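Local coordinates for protein flagellin B1 (Methanocaldococcus jannaschii DSM 2661, PDB 5YA6) that probably assembles as a subunit of the archaellum, the archaeal motility filament, and binds a calcium ion in its beta-rich domain, at residues L32-T37 with L120-N125; L63-V68 with Y95-I100. All coordinates share one frame; numbering follows the deposited sequence. Where two conformers were deposited one is given.

Overall arrangement
Both contacts pair neighbouring strands of one large mixed beta-sheet in the calcium-binding domain, and their centres lie about 9 Å apart. Along the chain the order is 32-37, 63-68, 95-100, 120-125, so both strands of contact 2 come between the two strands of contact 1. Across the sheet the order is strand 59-69, strand 94-99, strand 117-123, strand 28-38: contact 2 is a parallel pair, contact 1 an antiparallel one, and the two inner strands adjoin. Leu121 N to Val96 O, 2.8 Å and probably a hydrogen bond, stitches them together, while Val122 CG1 packs on Leu63 CD2. Four strands from distant parts of the sequence thus form one continuous surface.

Contact 1: residues L32-T37 with L120-N125; sequences LAIYIT and LLVNAN
Leu32, Ala33 and Ile34 pair with Val122, Leu121 and Leu120 in an antiparallel beta ladder within the main sheet of the flagellin domain, close to the centre of the chain. The strand axes approach to 4.8 Å, their N-to-C directions make an angle of 159°, close to antiparallel, and two hydrogen-bonded pairs flank a non-hydrogen-bonded one. In the first, Leu32 N gives a nearly straight bond to Val122 O (2.9 Å), and Val122 N returns one to Leu32 O. In the second, Leu120 N reaches Ile34 O at 2.8 Å, the donor tilted 28° from the carbonyl plane, and Ile34 N bonds to Leu120 O. Between the two pairs, Ala33 CA directs a C-H toward Leu120 O at 3.4 Å.

The side chains separate by face. Ala33 CB and the CD2 branch of Leu121 share one side, where Leu121 also meets Trp87. Leu32, Ile34, Leu120 and Val122 lie on the other, a wholly apolar layer on which Phe154 and Ile152 of strand 150-155 pack, so strand 150-155, at one edge of the sheet, comes back over this inner part of it. Here Ile34 CB lies 4.1 Å from Leu120 CB, and the tip of Ile34, CD1, reaches Val122 CG2. Leu120 CG, beside its own backbone N (chi1 -47°), sits 3.6 Å from Ile34 O and 4.1 Å from Ile36 CG1.

Contact 2: residues L63-V68 with Y95-I100; sequences LNYSTV and YVVGVI
Tyr65 and Tyr95 meet within the parallel pairing of strands 59-69 and 94-99, with Tyr65 CA over one face of the Tyr95 ring, 3.9 Å from its centroid, a CH-pi contact shifted toward the rim. Tyr95 OH reaches Tyr65 CB at 3.3 Å and lies at the edge of the Tyr65 ring, near its plane, while Leu63 O sits at the edge of the Tyr95 ring, 3.4 Å from CE1. Tyr95 CG lies between backbone N and carbonyl carbon (chi1 59°), which brings CG nearer than CB to Asn64 O.

In the backbone, Tyr95 N bonds to Asn64 O and Tyr95 O accepts from Ser66 N, both at 2.9 Å. Val97 N then donates to Thr67 O (2.8 Å) rather than to Ser66 O, the regular acceptor; with the helix-like backbone of Ser66 (psi -59°), this marks a beta bulge at Ser66-Thr67.

Farther out, Tyr95 OH is hydrogen-bonded to Ala50 O, and Phe142 meets its ring edge-to-face. An alanine at Tyr95 would probably leave Ala50 O without this phenol and open a gap beside Tyr65 CA and CB. The phenol thus gives a face to a C-H, a rim to Leu63 O and a hydroxyl to a backbone carbonyl.

Contact 1: residues L32-T37 with L120-N125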
loop_
_atom_site.group_PDB
_atom_site.type_symbol
_atom_site.label_atom_id
_atom_site.label_comp_id
_atom_site.label_asym_id
_atom_site.label_seq_id
_atom_site.Cartn_x
_atom_site.Cartn_y
_atom_site.Cartn_z
ATOM N N LEU B 32 -7.242 6.565 12.910
ATOM C CA LEU B 32 -6.603 7.240 11.739
ATOM C C LEU B 32 -7.597 8.225 11.158
ATOM O O LEU B 32 -8.795 7.958 11.118
ATOM C CB LEU B 32 -6.168 6.270 10.633
ATOM C CG LEU B 32 -5.148 5.222 11.045
ATOM C CD1 LEU B 32 -5.031 4.174 9.987
ATOM C CD2 LEU B 32 -3.803 5.872 11.348
ATOM N N ALA B 33 -7.092 9.308 10.607
ATOM C CA ALA B 33 -7.884 10.275 9.874
ATOM C C ALA B 33 -7.164 10.505 8.544
ATOM O O ALA B 33 -6.022 11.072 8.509
ATOM C CB ALA B 33 -8.027 11.571 10.674
ATOM N N ILE B 34 -7.805 10.054 7.439
ATOM C CA ILE B 34 -7.165 10.107 6.116
ATOM C C ILE B 34 -7.808 11.203 5.312
ATOM O O ILE B 34 -9.024 11.133 4.978
ATOM C CB ILE B 34 -7.294 8.749 5.389
ATOM C CG1 ILE B 34 -6.679 7.655 6.265
ATOM C CG2 ILE B 34 -6.755 8.825 3.982
ATOM C CD1 ILE B 34 -7.112 6.246 5.846
ATOM N N TYR B 35 -7.048 12.238 5.013
ATOM C CA TYR B 35 -7.604 13.417 4.325
ATOM C C TYR B 35 -7.455 13.289 2.820
ATOM O O TYR B 35 -6.421 12.875 2.316
ATOM C CB TYR B 35 -6.964 14.709 4.770
ATOM C CG TYR B 35 -7.218 14.997 6.260
ATOM C CD1 TYR B 35 -6.496 14.399 7.268
ATOM C CD2 TYR B 35 -8.163 15.940 6.641
ATOM C CE1 TYR B 35 -6.739 14.653 8.609
ATOM C CE2 TYR B 35 -8.418 16.207 7.987
ATOM C CZ TYR B 35 -7.688 15.591 8.965
ATOM O OH TYR B 35 -7.986 15.859 10.304
ATOM N N ILE B 36 -8.586 13.546 2.160
ATOM C CA ILE B 36 -8.823 13.303 0.727
ATOM C C ILE B 36 -9.368 14.571 0.023
ATOM O O ILE B 36 -10.203 15.263 0.581
ATOM C CB ILE B 36 -9.868 12.190 0.569
ATOM C CG1 ILE B 36 -9.353 10.871 1.203
ATOM C CG2 ILE B 36 -10.295 12.053 -0.874
ATOM C CD1 ILE B 36 -8.164 10.263 0.468
ATOM N N THR B 37 -8.907 14.848 -1.187
ATOM C CA THR B 37 -9.435 15.903 -2.031
ATOM C C THR B 37 -9.385 15.407 -3.479
ATOM O O THR B 37 -8.537 14.585 -3.815
ATOM C CB THR B 37 -8.670 17.243 -1.867
ATOM O OG1 THR B 37 -9.422 18.349 -2.418
ATOM C CG2 THR B 37 -7.337 17.194 -2.547
ATOM N N LEU B 120 -11.443 10.496 6.136
ATOM C CA LEU B 120 -11.941 9.138 6.381
ATOM C C LEU B 120 -11.535 8.856 7.793
ATOM O O LEU B 120 -10.357 8.804 8.120
ATOM C CB LEU B 120 -11.316 8.132 5.398
ATOM C CG LEU B 120 -11.344 8.591 3.938
ATOM C CD1 LEU B 120 -10.696 7.474 3.110
ATOM C CD2 LEU B 120 -12.754 8.887 3.409
ATOM N N LEU B 121 -12.526 8.611 8.622
ATOM C CA LEU B 121 -12.319 8.260 10.004
ATOM C C LEU B 121 -12.297 6.716 10.120
ATOM O O LEU B 121 -13.269 6.015 9.830
ATOM C CB LEU B 121 -13.460 8.906 10.855
ATOM C CG LEU B 121 -13.665 10.420 10.687
ATOM C CD1 LEU B 121 -14.921 10.820 11.478
ATOM C CD2 LEU B 121 -12.425 11.211 11.077
ATOM N N VAL B 122 -11.174 6.198 10.618
ATOM C CA VAL B 122 -10.923 4.759 10.758
ATOM C C VAL B 122 -10.539 4.390 12.190
ATOM O O VAL B 122 -9.657 5.039 12.763
ATOM C CB VAL B 122 -9.788 4.298 9.784
ATOM C CG1 VAL B 122 -9.504 2.797 9.923
ATOM C CG2 VAL B 122 -10.187 4.624 8.356
ATOM N N ASN B 123 -11.250 3.426 12.803
ATOM C CA ASN B 123 -10.861 2.943 14.093
ATOM C C ASN B 123 -9.910 1.835 13.891
ATOM O O ASN B 123 -10.290 0.679 13.600
ATOM C CB ASN B 123 -12.014 2.445 14.980
ATOM C CG ASN B 123 -11.525 2.235 16.414
ATOM O OD1 ASN B 123 -10.658 1.435 16.653
ATOM N ND2 ASN B 123 -12.009 3.049 17.353
ATOM N N ALA B 124 -8.626 2.174 13.933
ATOM C CA ALA B 124 -7.583 1.154 13.703
ATOM C C ALA B 124 -7.579 0.049 14.734
ATOM O O ALA B 124 -7.281 -1.088 14.396
ATOM C CB ALA B 124 -6.213 1.824 13.690
ATOM N N ASN B 125 -7.889 0.375 16.001
ATOM C CA ASN B 125 -8.002 -0.606 17.051
ATOM C C ASN B 125 -9.040 -1.679 16.674
ATOM O O ASN B 125 -8.805 -2.875 16.860
ATOM C CB ASN B 125 -8.343 0.128 18.364
ATOM C CG ASN B 125 -8.302 -0.729 19.567
ATOM O OD1 ASN B 125 -7.316 -1.398 19.866
ATOM N ND2 ASN B 125 -9.400 -0.703 20.328
#

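Contact 2: residues L63-V68 with Y95-I100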
loop_
_atom_site.group_PDB
_atom_site.type_symbol
_atom_site.label_atom_id
_atom_site.label_comp_id
_atom_site.label_asym_id
_atom_site.label_seq_id
_atom_site.Cartn_x
_atom_site.Cartn_y
_atom_site.Cartn_z
ATOM N N LEU B 63 -12.471 -1.773 3.763
ATOM C CA LEU B 63 -13.474 -1.035 4.529
ATOM C C LEU B 63 -14.412 -0.321 3.624
ATOM O O LEU B 63 -14.047 0.316 2.611
ATOM C CB LEU B 63 -12.826 0.011 5.451
ATOM C CG LEU B 63 -11.956 -0.388 6.608
ATOM C CD1 LEU B 63 -10.640 -0.919 6.179
ATOM C CD2 LEU B 63 -11.673 0.807 7.506
ATOM N N ASN B 64 -15.688 -0.342 4.021
ATOM C CA ASN B 64 -16.749 0.266 3.249
ATOM C C ASN B 64 -17.356 1.510 3.889
ATOM O O ASN B 64 -17.120 1.756 5.095
ATOM C CB ASN B 64 -17.862 -0.777 3.014
ATOM C CG ASN B 64 -17.336 -1.957 2.205
ATOM O OD1 ASN B 64 -17.073 -1.828 1.013
ATOM N ND2 ASN B 64 -17.144 -3.080 2.860
ATOM N N TYR B 65 -18.090 2.284 3.107
ATOM C CA TYR B 65 -18.641 3.565 3.525
ATOM C C TYR B 65 -19.764 3.328 4.558
ATOM O O TYR B 65 -20.780 2.741 4.217
ATOM C CB TYR B 65 -19.141 4.276 2.283
ATOM C CG TYR B 65 -19.754 5.651 2.371
ATOM C CD1 TYR B 65 -21.041 5.854 2.909
ATOM C CD2 TYR B 65 -19.107 6.743 1.860
ATOM C CE1 TYR B 65 -21.588 7.098 2.945
ATOM C CE2 TYR B 65 -19.683 8.000 1.826
ATOM C CZ TYR B 65 -20.952 8.196 2.388
ATOM O OH TYR B 65 -21.489 9.437 2.312
ATOM N N SER B 66 -19.608 3.863 5.762
ATOM C CA SER B 66 -20.693 3.738 6.758
ATOM C C SER B 66 -21.654 4.875 6.662
ATOM O O SER B 66 -22.880 4.650 6.491
ATOM C CB SER B 66 -20.092 3.713 8.158
ATOM O OG SER B 66 -21.134 3.568 9.110
ATOM N N THR B 67 -21.178 6.101 6.834
ATOM C CA THR B 67 -22.004 7.309 6.737
ATOM C C THR B 67 -21.115 8.569 6.581
ATOM O O THR B 67 -19.830 8.452 6.543
ATOM C CB THR B 67 -22.975 7.444 7.938
ATOM O OG1 THR B 67 -23.908 8.492 7.668
ATOM C CG2 THR B 67 -22.153 7.742 9.239
ATOM N N VAL B 68 -21.711 9.748 6.547
ATOM C CA VAL B 68 -21.030 11.011 6.457
ATOM C C VAL B 68 -21.529 11.937 7.595
ATOM O O VAL B 68 -22.708 11.839 8.007
ATOM C CB VAL B 68 -21.199 11.672 5.054
ATOM C CG1 VAL B 68 -22.670 11.800 4.661
ATOM C CG2 VAL B 68 -20.523 13.032 4.977
ATOM N N TYR B 95 -15.550 2.725 7.337
ATOM C CA TYR B 95 -15.013 4.076 7.612
ATOM C C TYR B 95 -16.177 5.070 7.658
ATOM O O TYR B 95 -17.222 4.863 7.017
ATOM C CB TYR B 95 -13.914 4.579 6.573
ATOM C CG TYR B 95 -14.402 4.642 5.154
ATOM C CD1 TYR B 95 -14.331 3.540 4.337
ATOM C CD2 TYR B 95 -14.995 5.784 4.648
ATOM C CE1 TYR B 95 -14.820 3.566 3.052
ATOM C CE2 TYR B 95 -15.485 5.844 3.375
ATOM C CZ TYR B 95 -15.419 4.716 2.568
ATOM O OH TYR B 95 -15.984 4.796 1.306
ATOM N N VAL B 96 -15.991 6.167 8.378
ATOM C CA VAL B 96 -16.934 7.274 8.355
ATOM C C VAL B 96 -16.355 8.459 7.606
ATOM O O VAL B 96 -15.167 8.797 7.797
ATOM C CB VAL B 96 -17.298 7.634 9.829
ATOM C CG1 VAL B 96 -18.122 8.912 9.899
ATOM C CG2 VAL B 96 -17.928 6.415 10.495
ATOM N N VAL B 97 -17.141 9.126 6.798
ATOM C CA VAL B 97 -16.622 10.302 6.137
ATOM C C VAL B 97 -16.955 11.557 6.927
ATOM O O VAL B 97 -18.119 11.787 7.273
ATOM C CB VAL B 97 -17.185 10.444 4.709
ATOM C CG1 VAL B 97 -16.699 11.709 4.027
ATOM C CG2 VAL B 97 -16.834 9.186 3.871
ATOM N N GLY B 98 -15.951 12.358 7.220
ATOM C CA GLY B 98 -16.160 13.707 7.851
ATOM C C GLY B 98 -16.005 14.750 6.795
ATOM O O GLY B 98 -15.026 14.755 6.019
ATOM N N VAL B 99 -16.909 15.746 6.824
ATOM C CA VAL B 99 -16.769 16.903 5.997
ATOM C C VAL B 99 -15.717 17.887 6.562
ATOM O O VAL B 99 -15.785 18.280 7.745
ATOM C CB VAL B 99 -18.132 17.608 5.812
ATOM C CG1 VAL B 99 -17.982 18.892 4.992
ATOM C CG2 VAL B 99 -19.158 16.624 5.269
ATOM N N ILE B 100 -14.736 18.287 5.763
ATOM C CA ILE B 100 -13.724 19.276 6.158
ATOM C C ILE B 100 -13.943 20.593 5.422
ATOM O O ILE B 100 -13.852 21.701 6.013
ATOM C CB ILE B 100 -12.273 18.734 5.945
ATOM C CG1 ILE B 100 -12.077 17.472 6.812
ATOM C CG2 ILE B 100 -11.244 19.791 6.303
ATOM C CD1 ILE B 100 -12.216 17.606 8.334
#